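Local atomic coordinates of cytochrome (PDB entry 2XTS), a protein that forms the heme c-carrying N-terminal part of SoxD in the sulfane dehydrogenase SoxCD and probably transfers electrons released when protein-bound sulfur is oxidised. Residues 20-23 with 24-28; 45-49 with 50-54; 153-156 with 157-161. One frame throughout, in Å; residues are numbered along the deposited sequence.

In the fold
Three local contacts follow one another along the chain without touching. Contact 2 holds the heme: its CXXCH segment supplies both thioether links and the axial histidine, while Met-97 takes the other axial place. Contact 1, a double turn ahead of strand 32-34, lies about 26 Å away from contact 2 between centres, yet Val-21 is about 13 Å from the heme and Pro-23 about 10 Å from the heme-binding Trp-83, both measured from the side chains. Contact 3 belongs to a remote helical turn, about 45 Å from contact 2 between centres and on the opposite side of the chain's centre. Contacts 1 and 3 both press against the chain of Sulfite dehydrogenase, whose residues also hydrogen-bond the heme.

Contact 1: residues 20-23 with 24-28; sequences AVLP and DGQGL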
# COMPACT_ATOMS: atom_id res chain seq x y z
N ALA D 20 29.30 14.65 -16.94
CA ALA D 20 30.07 14.07 -15.86
C ALA D 20 31.58 14.18 -16.15
O ALA D 20 32.03 14.07 -17.30
CB ALA D 20 29.66 12.61 -15.65
N VAL D 21 32.35 14.38 -15.08
CA VAL D 21 33.80 14.42 -15.17
C VAL D 21 34.31 13.41 -14.17
O VAL D 21 33.95 13.46 -13.01
CB VAL D 21 34.39 15.81 -14.86
CG1 VAL D 21 35.92 15.75 -15.02
CG2 VAL D 21 33.76 16.88 -15.74
N LEU D 22 35.15 12.49 -14.65
CA LEU D 22 35.72 11.43 -13.83
C LEU D 22 37.08 11.90 -13.30
O LEU D 22 37.63 12.86 -13.79
CB LEU D 22 35.81 10.13 -14.64
CG LEU D 22 34.43 9.52 -14.99
CD1 LEU D 22 33.76 10.20 -16.19
CD2 LEU D 22 34.54 8.05 -15.25
N PRO D 23 37.61 11.24 -12.26
CA PRO D 23 38.81 11.77 -11.60
C PRO D 23 40.04 11.91 -12.48
O PRO D 23 40.89 12.76 -12.21
CB PRO D 23 39.04 10.77 -10.46
CG PRO D 23 37.65 10.33 -10.13
CD PRO D 23 37.00 10.16 -11.47
N ASP D 24 40.12 11.08 -13.53
CA ASP D 24 41.21 11.11 -14.49
C ASP D 24 41.00 12.11 -15.61
O ASP D 24 41.80 12.16 -16.55
CB ASP D 24 41.38 9.70 -15.06
CG ASP D 24 40.18 9.22 -15.90
OD1 ASP D 24 39.14 9.92 -16.01
OD2 ASP D 24 40.29 8.13 -16.50
N GLY D 25 39.95 12.92 -15.52
CA GLY D 25 39.70 13.95 -16.52
C GLY D 25 38.79 13.56 -17.66
O GLY D 25 38.46 14.42 -18.45
N GLN D 26 38.36 12.29 -17.77
CA GLN D 26 37.35 11.94 -18.76
C GLN D 26 36.15 12.87 -18.55
O GLN D 26 35.69 13.05 -17.42
CB GLN D 26 36.89 10.49 -18.61
CG GLN D 26 37.93 9.42 -18.94
CD GLN D 26 37.35 8.02 -18.78
OE1 GLN D 26 36.44 7.63 -19.51
NE2 GLN D 26 37.90 7.27 -17.84
N GLY D 27 35.65 13.47 -19.63
CA GLY D 27 34.49 14.34 -19.56
C GLY D 27 34.81 15.82 -19.55
O GLY D 27 33.91 16.64 -19.80
N LEU D 28 36.07 16.19 -19.31
CA LEU D 28 36.47 17.60 -19.42
C LEU D 28 36.30 18.09 -20.85
O LEU D 28 36.58 17.37 -21.79
CB LEU D 28 37.93 17.81 -19.00
CG LEU D 28 38.28 17.61 -17.53
CD1 LEU D 28 39.80 17.64 -17.39
CD2 LEU D 28 37.64 18.66 -16.65
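Leu-22 is tied twice across this turn by its backbone: Leu-22 N donates to Gln-26 O at 2.9 Å, nearly straight (166°) and in the carbonyl plane, and Leu-22 O accepts from Gly-25 N, also at 2.9 Å but from above the carbonyl plane. Two CA-H...O contacts add to them, Val-21 CA to Gln-26 O at 3.2 Å and Gly-27 CA to Ala-20 O at 3.4 Å; a CB on Gly-27 would collide with that same Ala-20 oxygen.

The polar side chains pair beside the turn. With CG set between its own N and carbonyl carbon (chi1 66°), Asp-24 turns its carboxylate back over the turn. OD1 takes Gln-26 N at 3.1 Å from above the carboxylate plane. In the conformer of Gln-26 described here, one of two, Asp-24 OD2 receives Gln-26 NE2 at 2.9 Å on its syn lone pair, and Asp-234 of the Sulfite dehydrogenase chain also accepts from NE2. Lys-235 of that chain forms a salt bridge with OD2. Without the carboxylate, as with an alanine here, Gln-26 N would probably lose its acceptor and Lys-235 of the partner chain a counter-charge.

Apolar contact is lighter. Val-21 CG1 meets Leu-28 CD2 at 3.8 Å, and Leu-22 CD1 lies across Gln-26 CB; Val-21 also leans on Ser-87 and Tyr-90 of helix 86-96.

Together the bonds make a type I turn with a G1 beta bulge at Gly-25, running into a type II turn that ends at Leu-28, with an Asx turn at Asp-24.

Contact 2: residues 45-49 with 50-54; sequences NCASC and HGDFA. With HEC (heme c), chain U.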
# COMPACT_ATOMS: atom_id res chain seq x y z
N ASN D 45 27.36 35.17 -8.37
CA ASN D 45 26.51 33.98 -8.43
C ASN D 45 26.52 33.05 -7.23
O ASN D 45 25.67 32.18 -7.15
CB ASN D 45 26.91 33.14 -9.63
CG ASN D 45 26.75 33.88 -10.91
OD1 ASN D 45 25.64 34.08 -11.38
ND2 ASN D 45 27.86 34.29 -11.49
N CYS D 46 27.45 33.24 -6.30
CA CYS D 46 27.70 32.23 -5.26
C CYS D 46 27.91 32.80 -3.86
O CYS D 46 27.55 32.15 -2.89
CB CYS D 46 28.98 31.45 -5.60
SG CYS D 46 29.18 30.97 -7.36
N ALA D 47 28.51 33.98 -3.76
CA ALA D 47 28.92 34.55 -2.49
C ALA D 47 27.75 34.85 -1.57
O ALA D 47 27.91 34.86 -0.34
CB ALA D 47 29.72 35.83 -2.70
N SER D 48 26.57 35.08 -2.16
CA SER D 48 25.36 35.35 -1.38
C SER D 48 25.03 34.23 -0.40
O SER D 48 24.33 34.47 0.58
CB SER D 48 24.18 35.61 -2.31
OG SER D 48 23.90 34.47 -3.11
N CYS D 49 25.50 33.01 -0.69
CA CYS D 49 25.36 31.87 0.23
C CYS D 49 26.68 31.39 0.79
O CYS D 49 26.79 31.11 1.97
CB CYS D 49 24.62 30.73 -0.45
SG CYS D 49 23.01 31.25 -1.02
N HIS D 50 27.70 31.30 -0.06
CA HIS D 50 28.95 30.67 0.35
C HIS D 50 30.03 31.65 0.81
O HIS D 50 31.11 31.19 1.14
CB HIS D 50 29.47 29.77 -0.78
CG HIS D 50 28.60 28.59 -1.12
ND1 HIS D 50 28.38 27.53 -0.27
CD2 HIS D 50 27.96 28.29 -2.28
CE1 HIS D 50 27.63 26.63 -0.90
NE2 HIS D 50 27.36 27.07 -2.11
N GLY D 51 29.75 32.95 0.80
CA GLY D 51 30.68 33.96 1.30
C GLY D 51 31.64 34.47 0.23
O GLY D 51 31.91 33.78 -0.75
N ASP D 52 32.17 35.67 0.45
CA ASP D 52 33.07 36.25 -0.50
C ASP D 52 34.37 35.47 -0.66
O ASP D 52 35.03 35.57 -1.69
CB ASP D 52 33.38 37.69 -0.10
CG ASP D 52 32.16 38.59 -0.18
OD1 ASP D 52 31.26 38.30 -0.98
OD2 ASP D 52 32.13 39.58 0.56
N PHE D 53 34.74 34.70 0.35
CA PHE D 53 36.00 33.94 0.38
C PHE D 53 35.71 32.45 0.44
O PHE D 53 36.58 31.67 0.80
CB PHE D 53 36.84 34.39 1.57
CG PHE D 53 37.01 35.88 1.62
CD1 PHE D 53 37.79 36.54 0.69
CD2 PHE D 53 36.29 36.64 2.53
CE1 PHE D 53 37.89 37.94 0.71
CE2 PHE D 53 36.39 38.03 2.56
CZ PHE D 53 37.18 38.67 1.64
N ALA D 54 34.49 32.06 0.06
CA ALA D 54 34.05 30.65 0.05
C ALA D 54 34.02 30.03 1.45
O ALA D 54 34.01 28.82 1.58
CB ALA D 54 34.89 29.80 -0.92
FE HEC U . 26.31 26.11 -3.57
CHA HEC U . 26.50 23.05 -2.11
CHB HEC U . 29.33 25.63 -4.99
CHC HEC U . 25.92 28.98 -5.29
CHD HEC U . 23.63 26.86 -1.69
NA HEC U . 27.64 24.64 -3.55
C1A HEC U . 27.58 23.47 -2.82
C2A HEC U . 28.82 22.72 -2.98
C3A HEC U . 29.62 23.44 -3.79
C4A HEC U . 28.88 24.65 -4.15
CMA HEC U . 31.03 23.08 -4.30
CAA HEC U . 29.12 21.36 -2.31
CBA HEC U . 29.64 21.54 -0.88
CGA HEC U . 30.02 20.26 -0.21
O1A HEC U . 29.44 19.23 -0.51
O2A HEC U . 30.94 20.36 0.64
NB HEC U . 27.40 27.08 -4.91
C1B HEC U . 28.62 26.72 -5.41
C2B HEC U . 28.94 27.62 -6.50
C3B HEC U . 28.00 28.55 -6.57
C4B HEC U . 27.01 28.22 -5.60
CMB HEC U . 30.31 27.55 -7.22
CAB HEC U . 27.91 29.70 -7.58
CBB HEC U . 28.02 29.16 -9.02
NC HEC U . 25.02 27.64 -3.51
C1C HEC U . 25.03 28.78 -4.28
C2C HEC U . 23.95 29.64 -3.89
C3C HEC U . 23.36 29.05 -2.86
C4C HEC U . 24.02 27.79 -2.60
CMC HEC U . 23.67 31.03 -4.50
CAC HEC U . 22.21 29.56 -1.99
CBC HEC U . 20.94 30.09 -2.56
ND HEC U . 25.25 25.14 -2.19
C1D HEC U . 24.10 25.58 -1.58
C2D HEC U . 23.49 24.57 -0.79
C3D HEC U . 24.36 23.41 -0.94
C4D HEC U . 25.43 23.83 -1.77
CMD HEC U . 22.20 24.59 0.02
CAD HEC U . 24.13 22.05 -0.32
CBD HEC U . 23.31 21.19 -1.29
CGD HEC U . 23.02 19.82 -0.77
O1D HEC U . 23.62 19.41 0.25
O2D HEC U . 22.29 19.09 -1.47
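His-50 and Cys-46 meet first through the backbone: His-50 N donates to Cys-46 O at 3.0 Å, and Cys-49 N shares that oxygen. Gly-51 N follows with a more bent bond to Ala-47 O, where Gly-51, with positive phi, leads the chain out of helix 47-50. From this backbone the histidine side chain runs to the heme. Its CB lies against Cys-46 O at 3.7 Å. With CG placed beside the backbone N and opposite the carbonyl carbon (chi1 -65°), the ring is carried out of the helical turn and stands over the porphyrin. ND1 points away from the iron and donates to the carbonyl of Pro-61. The two ring carbons flanking NE2 lie over the same face of the macrocycle, either side of the iron, CD2 at 2.9 Å from heme NB and CE1 at 3.1 Å from heme ND. NE2 completes the path by binding heme FE at 2.0 Å; Met-97 occupies the other axial site.

The preceding half pins the porphyrin by its edge. Cys-46 SG is bonded to heme CAB at 1.8 Å and Cys-49 SG to heme CAC at 2.1 Å. On the far side of the helix, Ala-47 CB packs against Asp-52 OD1.

This is the CXXCH motif of c-type cytochromes. Two thioethers fix the heme against loss and sliding, while the Pro-61 bond restrains rotation of the imidazole and probably polarises it, strengthening its donation to iron. Histidine-methionine ligation fills both axial positions, consistent with electron transfer rather than binding of a substrate at the metal.

Contact 3: residues 153-156 with 157-161; sequences QTEY and PLFSK
Glu-155 and Phe-159 lie side by side, one helical turn apart and pointing the same way. One ring atom does most of the touching: Phe-159 CE2 sits 3.8 Å from Glu-155 CB and 3.7 Å from Glu-155 OE1, with carboxylate and ring planes 57° apart. Beneath them the main chain closes the turn, Phe-159 N donating to Glu-155 O at 2.9 Å, almost in line with the carbonyl. Phe-159 CG leans on that same oxygen at 3.4 Å, meeting it obliquely.

The next carbonyl is served chiefly by a side chain. Ser-160 N reaches Tyr-156 O only weakly, but the hydroxyl of Ser-160 OG donates to Tyr-156 O at 2.7 Å, tilted from the carbonyl plane. Setting OG beside its own backbone N (chi1 -55°) folds the hydroxyl back over the helix end. Pro-157 closes the inner layer, its CD 3.7 Å from Gln-153 O and its ring alongside the CB of Tyr-156.

The turn is the single-turn helix 156-159 with its two flanking residues; it follows helix 151-154 after a break at Glu-155. Glu-155 holds the N-cap position, and Pro-157, which has no N-H to give, falls in the first turn, where backbone nitrogens need no partner inside the helix.

Farther out, the chain of Sulfite dehydrogenase takes the ends of the larger side chains. Glu-155 OE2 forms salt bridges with Arg-362 and Arg-256 of that chain, which are likely to keep the extended carboxylate beside the Phe-159 ring. Tyr-156 OH hydrogen-bonds Asp-263 of the same neighbour while its ring meets Tyr-350 there at about 90°, and Phe-159 packs on the neighbour's Pro-353.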
# COMPACT_ATOMS: atom_id res chain seq x y z
N GLN D 153 35.52 -7.06 6.64
CA GLN D 153 36.73 -7.45 7.37
C GLN D 153 36.72 -6.98 8.82
O GLN D 153 37.16 -7.71 9.71
CB GLN D 153 37.97 -6.88 6.68
CG GLN D 153 38.16 -7.40 5.27
CD GLN D 153 39.54 -7.07 4.72
OE1 GLN D 153 39.87 -5.91 4.45
NE2 GLN D 153 40.34 -8.11 4.52
N THR D 154 36.20 -5.79 9.06
CA THR D 154 36.35 -5.09 10.33
C THR D 154 35.13 -5.13 11.26
O THR D 154 35.26 -4.82 12.44
CB THR D 154 36.72 -3.62 10.11
OG1 THR D 154 35.69 -2.99 9.35
CG2 THR D 154 38.06 -3.49 9.39
N GLU D 155 33.94 -5.49 10.75
CA GLU D 155 32.73 -5.50 11.55
C GLU D 155 31.96 -6.81 11.44
O GLU D 155 31.53 -7.36 12.46
CB GLU D 155 31.82 -4.33 11.13
CG GLU D 155 32.46 -2.98 11.42
CD GLU D 155 31.55 -1.79 11.19
OE1 GLU D 155 30.31 -1.97 11.09
OE2 GLU D 155 32.10 -0.66 11.13
N TYR D 156 31.79 -7.33 10.23
CA TYR D 156 30.91 -8.49 10.07
C TYR D 156 31.42 -9.71 10.87
O TYR D 156 30.62 -10.36 11.53
CB TYR D 156 30.68 -8.81 8.60
CG TYR D 156 29.94 -7.74 7.79
CD1 TYR D 156 29.33 -6.65 8.39
CD2 TYR D 156 29.83 -7.86 6.41
CE1 TYR D 156 28.63 -5.69 7.63
CE2 TYR D 156 29.16 -6.91 5.65
CZ TYR D 156 28.56 -5.84 6.27
OH TYR D 156 27.90 -4.91 5.51
N PRO D 157 32.74 -9.99 10.88
CA PRO D 157 33.14 -11.15 11.69
C PRO D 157 32.83 -10.98 13.18
O PRO D 157 32.29 -11.89 13.82
CB PRO D 157 34.63 -11.26 11.40
CG PRO D 157 34.81 -10.62 10.04
CD PRO D 157 33.87 -9.44 10.09
N LEU D 158 33.10 -9.80 13.72
CA LEU D 158 32.82 -9.52 15.11
C LEU D 158 31.34 -9.59 15.45
O LEU D 158 30.93 -10.15 16.47
CB LEU D 158 33.37 -8.15 15.49
CG LEU D 158 33.29 -7.75 16.96
CD1 LEU D 158 33.96 -8.79 17.87
CD2 LEU D 158 33.92 -6.36 17.13
N PHE D 159 30.50 -8.99 14.59
CA PHE D 159 29.08 -8.87 14.86
C PHE D 159 28.31 -10.14 14.50
O PHE D 159 27.14 -10.26 14.80
CB PHE D 159 28.48 -7.65 14.13
CG PHE D 159 29.08 -6.32 14.55
CD1 PHE D 159 29.71 -6.14 15.78
CD2 PHE D 159 28.94 -5.21 13.74
CE1 PHE D 159 30.25 -4.93 16.13
CE2 PHE D 159 29.46 -3.97 14.11
CZ PHE D 159 30.12 -3.85 15.29
N SER D 160 28.99 -11.11 13.87
CA SER D 160 28.37 -12.40 13.57
C SER D 160 28.74 -13.48 14.58
O SER D 160 28.41 -14.65 14.37
CB SER D 160 28.74 -12.85 12.17
OG SER D 160 28.39 -11.86 11.23
N LYS D 161 29.39 -13.10 15.68
CA LYS D 161 29.65 -14.04 16.77
C LYS D 161 28.32 -14.37 17.48
O LYS D 161 27.37 -13.58 17.45
CB LYS D 161 30.70 -13.48 17.76
CG LYS D 161 32.09 -13.36 17.17
CD LYS D 161 32.59 -14.68 16.59
CE LYS D 161 34.10 -14.69 16.43
NZ LYS D 161 34.66 -13.35 16.08